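Local atomic coordinates of fructose-bisphosphate aldolase (Plasmodium falciparum, PDB entry 4TR9), a protein that belongs to the class I fructose-bisphosphate aldolases, enzymes built on a (beta/alpha)8 TIM barrel. Residues 81-90 / 142-152. Numbering follows the deposited sequence.
Sequences GAILFEETLF and EYYKAGARFAK. With 38D (N'-[(E)-(2,4-dichlorophenyl)methylidene]-3,4-dihydroxybenzohydrazide), chain K.
Leu89 pushes its CD2 branch against Tyr143 and Ala146 at the C-terminal end of helix 136-146: Leu89 CD2 lies 3.6 Å from Tyr143 CD1 and 3.7 Å from Ala146 CB. With Leu89 CG anti to the backbone N (chi1 -179°), the isobutyl group reaches across to that helix. The Phe90 ring follows, Phe90 CE1 meeting Ala146 CB at 3.6 Å, so the one methyl of Ala146 serves two apolar partners; Leu89 CG in turn lies over a face of the Phe90 ring. Glu142 OE2 approaches Phe90 CZ obliquely at 3.4 Å, the carboxylate and ring planes being 41° apart.

A second cluster forms inside the parallel beta/alpha (TIM) barrel. The edge of the Phe150 ring faces Ile83, with Ile83 CG1 near the ring plane and 3.6 Å from Phe150 CE1, while Ile83 CD1 packs on the aliphatic part of Lys152 (4.0 Å to Lys152 CD). Past that methyl, Lys152 NZ reaches O07 of 38D at 3.0 Å and forms a salt bridge with Asp40; both residues belong to the pocket that holds 38D.

Strands 79-84 and 150-157 are not sheet neighbours: the axes of the short pieces 81-84 and 150-152 come no closer than 7.9 Å, their directions 51° apart, and strand 109-113 runs between them, exchanging backbone bonds with Ala82 and Leu84. Outside the barrel, helix 59-70 packs on Thr88, and Tyr143 rests on Ile112 of the intervening strand.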
loop_
_atom_site.group_PDB
_atom_site.type_symbol
_atom_site.label_atom_id
_atom_site.label_comp_id
_atom_site.label_asym_id
_atom_site.label_seq_id
_atom_site.Cartn_x
_atom_site.Cartn_y
_atom_site.Cartn_z
ATOM N N GLY A 81 20.721 -20.355 -21.905
ATOM C CA GLY A 81 21.371 -19.078 -21.691
ATOM C C GLY A 81 22.416 -19.125 -20.596
ATOM O O GLY A 81 22.353 -19.963 -19.697
ATOM N N ALA A 82 23.384 -18.219 -20.674
ATOM C CA ALA A 82 24.438 -18.133 -19.672
ATOM C C ALA A 82 24.612 -16.696 -19.196
ATOM O O ALA A 82 24.816 -15.785 -19.999
ATOM C CB ALA A 82 25.747 -18.672 -20.229
ATOM N N ILE A 83 24.526 -16.499 -17.885
ATOM C CA ILE A 83 24.664 -15.172 -17.299
ATOM C C ILE A 83 26.133 -14.836 -17.082
ATOM O O ILE A 83 26.866 -15.605 -16.463
ATOM C CB ILE A 83 23.912 -15.064 -15.961
ATOM C CG1 ILE A 83 22.528 -15.707 -16.073
ATOM C CG2 ILE A 83 23.805 -13.610 -15.528
ATOM C CD1 ILE A 83 21.751 -15.713 -14.776
ATOM N N LEU A 84 26.559 -13.685 -17.593
ATOM C CA LEU A 84 27.960 -13.290 -17.507
ATOM C C LEU A 84 28.169 -12.124 -16.551
ATOM O O LEU A 84 27.241 -11.368 -16.260
ATOM C CB LEU A 84 28.501 -12.908 -18.887
ATOM C CG LEU A 84 28.127 -13.776 -20.090
ATOM C CD1 LEU A 84 28.839 -13.283 -21.342
ATOM C CD2 LEU A 84 28.448 -15.232 -19.828
ATOM N N PHE A 85 29.396 -11.988 -16.061
ATOM C CA PHE A 85 29.806 -10.794 -15.337
ATOM C C PHE A 85 30.229 -9.754 -16.367
ATOM O O PHE A 85 30.486 -10.099 -17.522
ATOM C CB PHE A 85 30.942 -11.106 -14.359
ATOM C CG PHE A 85 31.247 -9.989 -13.400
ATOM C CD1 PHE A 85 30.417 -9.741 -12.319
ATOM C CD2 PHE A 85 32.369 -9.196 -13.573
ATOM C CE1 PHE A 85 30.695 -8.716 -11.433
ATOM C CE2 PHE A 85 32.654 -8.169 -12.689
ATOM C CZ PHE A 85 31.816 -7.930 -11.619
ATOM N N GLU A 86 30.293 -8.490 -15.958
ATOM C CA GLU A 86 30.632 -7.400 -16.870
ATOM C C GLU A 86 31.962 -7.633 -17.587
ATOM O O GLU A 86 32.079 -7.393 -18.788
ATOM C CB GLU A 86 30.679 -6.067 -16.117
ATOM C CG GLU A 86 31.044 -4.879 -16.994
ATOM C CD GLU A 86 31.129 -3.581 -16.218
ATOM O OE1 GLU A 86 30.725 -3.565 -15.037
ATOM O OE2 GLU A 86 31.605 -2.576 -16.788
ATOM N N GLU A 87 32.955 -8.108 -16.841
ATOM C CA GLU A 87 34.276 -8.388 -17.394
ATOM C C GLU A 87 34.229 -9.442 -18.497
ATOM O O GLU A 87 34.811 -9.261 -19.566
ATOM C CB GLU A 87 35.225 -8.844 -16.285
ATOM C CG GLU A 87 36.500 -9.502 -16.785
ATOM C CD GLU A 87 37.276 -10.182 -15.673
ATOM O OE1 GLU A 87 37.125 -9.771 -14.503
ATOM O OE2 GLU A 87 38.029 -11.133 -15.969
ATOM N N THR A 88 33.531 -10.540 -18.224
ATOM C CA THR A 88 33.466 -11.671 -19.146
ATOM C C THR A 88 32.798 -11.297 -20.468
ATOM O O THR A 88 33.177 -11.798 -21.527
ATOM C CB THR A 88 32.708 -12.856 -18.514
ATOM O OG1 THR A 88 33.271 -13.157 -17.231
ATOM C CG2 THR A 88 32.795 -14.088 -19.401
ATOM N N LEU A 89 31.811 -10.409 -20.397
ATOM C CA LEU A 89 31.062 -9.986 -21.577
ATOM C C LEU A 89 31.963 -9.352 -22.636
ATOM O O LEU A 89 31.755 -9.543 -23.834
ATOM C CB LEU A 89 29.955 -9.008 -21.177
ATOM C CG LEU A 89 29.054 -8.491 -22.300
ATOM C CD1 LEU A 89 28.332 -9.643 -22.979
ATOM C CD2 LEU A 89 28.059 -7.476 -21.761
ATOM N N PHE A 90 32.967 -8.603 -22.190
ATOM C CA PHE A 90 33.890 -7.939 -23.104
ATOM C C PHE A 90 35.265 -8.598 -23.083
ATOM O O PHE A 90 36.286 -7.921 -23.207
ATOM C CB PHE A 90 34.026 -6.455 -22.749
ATOM C CG PHE A 90 32.719 -5.721 -22.684
ATOM C CD1 PHE A 90 32.194 -5.113 -23.812
ATOM C CD2 PHE A 90 32.019 -5.631 -21.492
ATOM C CE1 PHE A 90 30.992 -4.434 -23.754
ATOM C CE2 PHE A 90 30.816 -4.954 -21.427
ATOM C CZ PHE A 90 30.301 -4.355 -22.560
ATOM N N GLU A 142 24.547 -0.583 -23.530
ATOM C CA GLU A 142 25.905 -1.059 -23.756
ATOM C C GLU A 142 25.950 -2.582 -23.825
ATOM O O GLU A 142 26.609 -3.155 -24.692
ATOM C CB GLU A 142 26.836 -0.556 -22.651
ATOM C CG GLU A 142 28.249 -1.110 -22.719
ATOM C CD GLU A 142 29.072 -0.751 -21.496
ATOM O OE1 GLU A 142 28.524 -0.101 -20.580
ATOM O OE2 GLU A 142 30.265 -1.119 -21.450
ATOM N N TYR A 143 25.240 -3.230 -22.907
ATOM C CA TYR A 143 25.232 -4.686 -22.823
ATOM C C TYR A 143 24.535 -5.324 -24.022
ATOM O O TYR A 143 24.963 -6.371 -24.512
ATOM C CB TYR A 143 24.559 -5.137 -21.525
ATOM C CG TYR A 143 25.309 -4.737 -20.273
ATOM C CD1 TYR A 143 26.682 -4.533 -20.295
ATOM C CD2 TYR A 143 24.641 -4.559 -19.068
ATOM C CE1 TYR A 143 27.371 -4.168 -19.154
ATOM C CE2 TYR A 143 25.321 -4.193 -17.920
ATOM C CZ TYR A 143 26.685 -3.999 -17.969
ATOM O OH TYR A 143 27.366 -3.635 -16.830
ATOM N N TYR A 144 23.464 -4.689 -24.491
ATOM C CA TYR A 144 22.714 -5.195 -25.637
ATOM C C TYR A 144 23.579 -5.225 -26.889
ATOM O O TYR A 144 23.581 -6.207 -27.632
ATOM C CB TYR A 144 21.466 -4.345 -25.885
ATOM C CG TYR A 144 20.570 -4.878 -26.983
ATOM C CD1 TYR A 144 19.576 -5.806 -26.701
ATOM C CD2 TYR A 144 20.719 -4.454 -28.297
ATOM C CE1 TYR A 144 18.755 -6.297 -27.699
ATOM C CE2 TYR A 144 19.904 -4.940 -29.302
ATOM C CZ TYR A 144 18.924 -5.861 -28.997
ATOM O OH TYR A 144 18.108 -6.350 -29.991
ATOM N N LYS A 145 24.314 -4.141 -27.118
ATOM C CA LYS A 145 25.170 -4.033 -28.291
ATOM C C LYS A 145 26.359 -4.980 -28.168
ATOM O O LYS A 145 26.980 -5.348 -29.165
ATOM C CB LYS A 145 25.649 -2.590 -28.475
ATOM C CG LYS A 145 25.989 -2.229 -29.912
ATOM C CD LYS A 145 26.372 -0.762 -30.041
ATOM C CE LYS A 145 27.732 -0.487 -29.422
ATOM N NZ LYS A 145 28.821 -1.211 -30.137
ATOM N N ALA A 146 26.666 -5.374 -26.936
ATOM C CA ALA A 146 27.750 -6.310 -26.673
ATOM C C ALA A 146 27.313 -7.745 -26.949
ATOM O O ALA A 146 28.146 -8.622 -27.179
ATOM C CB ALA A 146 28.237 -6.171 -25.240
ATOM N N GLY A 147 26.006 -7.982 -26.917
ATOM C CA GLY A 147 25.469 -9.297 -27.217
ATOM C C GLY A 147 24.486 -9.822 -26.189
ATOM O O GLY A 147 23.847 -10.851 -26.406
ATOM N N ALA A 148 24.361 -9.120 -25.066
ATOM C CA ALA A 148 23.455 -9.544 -24.004
ATOM C C ALA A 148 21.998 -9.373 -24.422
ATOM O O ALA A 148 21.643 -8.397 -25.083
ATOM C CB ALA A 148 23.735 -8.768 -22.726
ATOM N N ARG A 149 21.158 -10.328 -24.034
ATOM C CA ARG A 149 19.744 -10.286 -24.384
ATOM C C ARG A 149 18.852 -10.430 -23.155
ATOM O O ARG A 149 17.630 -10.293 -23.245
ATOM C CB ARG A 149 19.414 -11.374 -25.407
ATOM C CG ARG A 149 19.969 -11.097 -26.796
ATOM C CD ARG A 149 19.386 -9.813 -27.363
ATOM N NE ARG A 149 19.946 -9.477 -28.669
ATOM C CZ ARG A 149 20.995 -8.680 -28.851
ATOM N NH1 ARG A 149 21.434 -8.429 -30.077
ATOM N NH2 ARG A 149 21.606 -8.134 -27.808
ATOM N N PHE A 150 19.461 -10.713 -22.007
ATOM C CA PHE A 150 18.724 -10.732 -20.749
ATOM C C PHE A 150 19.637 -10.360 -19.583
ATOM O O PHE A 150 20.851 -10.546 -19.649
ATOM C CB PHE A 150 18.067 -12.102 -20.519
ATOM C CG PHE A 150 19.034 -13.216 -20.212
ATOM C CD1 PHE A 150 19.318 -13.564 -18.901
ATOM C CD2 PHE A 150 19.630 -13.938 -21.234
ATOM C CE1 PHE A 150 20.194 -14.597 -18.614
ATOM C CE2 PHE A 150 20.505 -14.973 -20.953
ATOM C CZ PHE A 150 20.787 -15.302 -19.641
ATOM N N ALA A 151 19.046 -9.819 -18.521
ATOM C CA ALA A 151 19.821 -9.333 -17.383
ATOM C C ALA A 151 19.415 -10.013 -16.081
ATOM O O ALA A 151 18.411 -10.723 -16.026
ATOM C CB ALA A 151 19.674 -7.824 -17.257
ATOM N N LYS A 152 20.200 -9.788 -15.031
ATOM C CA LYS A 152 19.928 -10.386 -13.729
ATOM C C LYS A 152 20.196 -9.395 -12.594
ATOM O O LYS A 152 21.041 -8.511 -12.715
ATOM C CB LYS A 152 20.769 -11.648 -13.536
ATOM C CG LYS A 152 20.164 -12.649 -12.567
ATOM C CD LYS A 152 21.232 -13.271 -11.695
ATOM C CE LYS A 152 21.951 -12.201 -10.897
ATOM N NZ LYS A 152 22.992 -12.774 -10.010
HETATM N N12 38D K . 27.968 -13.128 -3.784
HETATM C C13 38D K . 27.923 -14.152 -2.778
HETATM C C15 38D K . 29.547 -12.770 -1.483
HETATM C C17 38D K . 29.646 -12.810 0.910
HETATM C C20 38D K . 28.044 -14.181 -0.228
HETATM C C01 38D K . 25.242 -14.651 -6.764
HETATM C C02 38D K . 24.365 -15.211 -7.694
HETATM O O03 38D K . 23.190 -15.877 -7.284
HETATM C C04 38D K . 24.653 -15.114 -9.048
HETATM C C05 38D K . 25.799 -14.465 -9.472
HETATM C C06 38D K . 26.669 -13.908 -8.551
HETATM O O07 38D K . 23.782 -15.674 -10.011
HETATM C C08 38D K . 26.385 -13.996 -7.205
HETATM C C09 38D K . 27.379 -13.377 -6.217
HETATM O O10 38D K . 28.335 -12.733 -6.633
HETATM N N11 38D K . 27.151 -13.595 -4.815
HETATM C C14 38D K . 28.515 -13.688 -1.451
HETATM C C16 38D K . 30.115 -12.324 -0.300
HETATM CL CL1 38D K . 30.378 -12.233 2.380
HETATM C C19 38D K . 28.615 -13.733 0.956
HETATM CL CL2 38D K . 26.747 -15.344 -0.148
#